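Local structure of UPF0403 protein yphP (Bacillus subtilis, 3FHK) at residues M12-L15 with V16-M19. The protein removes bacillithiol from S-bacillithiolated proteins as a dithiol bacilliredoxin of the thioredoxin superfamily, and also has protein disulfide isomerase activity. The protein carries 2 engineered substitutions. Sequence-based numbering, arbitrary orientation.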
ATOM      1  N   MET A  12      -7.461  -7.979  -2.394  1.00 45.03           N
ATOM      2  CA  MET A  12      -8.906  -7.765  -2.318  1.00 45.26           C
ATOM      3  C   MET A  12      -9.678  -9.032  -2.697  1.00 40.62           C
ATOM      4  O   MET A  12     -10.718  -9.345  -2.120  1.00 47.66           O
ATOM      5  CB  MET A  12      -9.339  -6.569  -3.177  1.00 49.84           C
ATOM      6  CG  MET A  12      -9.236  -5.207  -2.466  1.00 55.75           C
ATOM      7  SD  MET A  12     -10.429  -4.999  -1.103  1.00 40.73           S
ATOM      8  CE  MET A  12     -11.944  -5.437  -1.933  1.00 47.37           C
ATOM      9  N   ARG A  13      -9.150  -9.770  -3.658  1.00 33.80           N
ATOM     10  CA  ARG A  13      -9.715 -11.068  -4.004  1.00 42.29           C
ATOM     11  C   ARG A  13      -9.768 -12.002  -2.792  1.00 51.37           C
ATOM     12  O   ARG A  13     -10.775 -12.678  -2.552  1.00 50.34           O
ATOM     13  CB  ARG A  13      -8.894 -11.724  -5.106  1.00 39.12           C
ATOM     14  CG  ARG A  13      -9.624 -12.829  -5.831  1.00 49.90           C
ATOM     15  CD  ARG A  13      -8.676 -13.619  -6.709  1.00 69.44           C
ATOM     16  NE  ARG A  13      -7.860 -14.565  -5.945  1.00 85.57           N
ATOM     17  CZ  ARG A  13      -8.139 -15.861  -5.813  1.00 96.65           C
ATOM     18  NH1 ARG A  13      -9.219 -16.370  -6.388  1.00102.30           N
ATOM     19  NH2 ARG A  13      -7.339 -16.653  -5.109  1.00 98.45           N
ATOM     20  N   GLN A  14      -8.679 -12.051  -2.033  1.00 49.83           N
ATOM     21  CA  GLN A  14      -8.615 -12.959  -0.898  1.00 45.06           C
ATOM     22  C   GLN A  14      -9.562 -12.539   0.216  1.00 41.73           C
ATOM     23  O   GLN A  14     -10.186 -13.379   0.850  1.00 49.25           O
ATOM     24  CB  GLN A  14      -7.182 -13.088  -0.377  1.00 48.98           C
ATOM     25  CG  GLN A  14      -6.268 -13.885  -1.287  1.00 57.63           C
ATOM     26  CD  GLN A  14      -6.941 -15.143  -1.837  1.00 68.02           C
ATOM     27  OE1 GLN A  14      -7.158 -15.260  -3.045  1.00 70.79           O
ATOM     28  NE2 GLN A  14      -7.283 -16.082  -0.951  1.00 61.80           N
ATOM     29  N   LEU A  15      -9.671 -11.234   0.440  1.00 44.48           N
ATOM     30  CA  LEU A  15     -10.511 -10.706   1.509  1.00 40.97           C
ATOM     31  C   LEU A  15     -11.981 -10.852   1.168  1.00 45.53           C
ATOM     32  O   LEU A  15     -12.847 -10.842   2.048  1.00 41.75           O
ATOM     33  CB  LEU A  15     -10.209  -9.230   1.754  1.00 35.64           C
ATOM     34  CG  LEU A  15      -8.795  -8.851   2.171  1.00 33.53           C
ATOM     35  CD1 LEU A  15      -8.701  -7.327   2.236  1.00 39.08           C
ATOM     36  CD2 LEU A  15      -8.399  -9.503   3.508  1.00 42.77           C
ATOM     37  N   VAL A  16     -12.261 -10.970  -0.122  1.00 42.21           N
ATOM     38  CA  VAL A  16     -13.632 -11.051  -0.583  1.00 39.74           C
ATOM     39  C   VAL A  16     -14.180 -12.484  -0.507  1.00 42.01           C
ATOM     40  O   VAL A  16     -15.392 -12.692  -0.491  1.00 38.68           O
ATOM     41  CB  VAL A  16     -13.751 -10.458  -1.994  1.00 36.15           C
ATOM     42  CG1 VAL A  16     -14.938 -11.034  -2.724  1.00 40.81           C
ATOM     43  CG2 VAL A  16     -13.848  -8.940  -1.900  1.00 38.40           C
ATOM     44  N   VAL A  17     -13.280 -13.460  -0.408  1.00 42.92           N
ATOM     45  CA  VAL A  17     -13.659 -14.874  -0.376  1.00 37.82           C
ATOM     46  C   VAL A  17     -14.711 -15.207   0.683  1.00 40.85           C
ATOM     47  O   VAL A  17     -15.756 -15.752   0.354  1.00 45.28           O
ATOM     48  CB  VAL A  17     -12.433 -15.785  -0.173  1.00 47.55           C
ATOM     49  CG1 VAL A  17     -12.876 -17.191   0.210  1.00 51.41           C
ATOM     50  CG2 VAL A  17     -11.573 -15.808  -1.424  1.00 46.88           C
ATOM     51  N   PRO A  18     -14.445 -14.877   1.958  1.00 47.75           N
ATOM     52  CA  PRO A  18     -15.474 -15.173   2.959  1.00 48.29           C
ATOM     53  C   PRO A  18     -16.777 -14.436   2.663  1.00 46.42           C
ATOM     54  O   PRO A  18     -17.835 -14.884   3.101  1.00 38.89           O
ATOM     55  CB  PRO A  18     -14.851 -14.649   4.265  1.00 39.15           C
ATOM     56  CG  PRO A  18     -13.811 -13.675   3.817  1.00 39.68           C
ATOM     57  CD  PRO A  18     -13.245 -14.302   2.586  1.00 45.29           C
ATOM     58  N   MET A  19     -16.701 -13.324   1.933  1.00 44.67           N
ATOM     59  CA  MET A  19     -17.909 -12.594   1.557  1.00 42.65           C
ATOM     60  C   MET A  19     -18.704 -13.374   0.515  1.00 43.78           C
ATOM     61  O   MET A  19     -19.925 -13.238   0.437  1.00 42.86           O
ATOM     62  CB  MET A  19     -17.586 -11.174   1.071  1.00 44.85           C
ATOM     63  CG  MET A  19     -16.934 -10.301   2.143  1.00 48.69           C
ATOM     64  SD  MET A  19     -16.570  -8.590   1.639  1.00 31.42           S
ATOM     65  CE  MET A  19     -15.224  -8.227   2.768  1.00 37.82           C
TER
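M12 and V16, one turn apart on helix 2-24, touch through their outer methyls, and V16 is the side chain to follow. Its CB already lies 3.2 Å from M12 O, the carbonyl that also takes a weak, bent bond from V16 N. At the tip, V16 CG2 sits beside the backbone N, anti to the carbonyl carbon, which brings it 3.2 Å from the same oxygen and 4.0 Å from M12 CE. M12 reaches that methyl because its chain folds back at chi2 (-68°) and chi3 (-51°).

The next turn bends around P18. Proline has no N-H to give, so L15 O and Q14 O meet ring carbons instead, with L15 O 3.5 Å from P18 CG, while V17 N makes weak bonds to both R13 O and Q14 O. L15 O also has M19 CE at 3.6 Å. This is a proline kink within a helix.

V16 and M19 lean on F85 of strand 80-85 and on V55, just before the CXC motif; M19's side chain is about 8 Å from that of the nucleophile C56. L15 packs against P18 of a second subunit and M4 of a third, both on helix 2-24 of those copies.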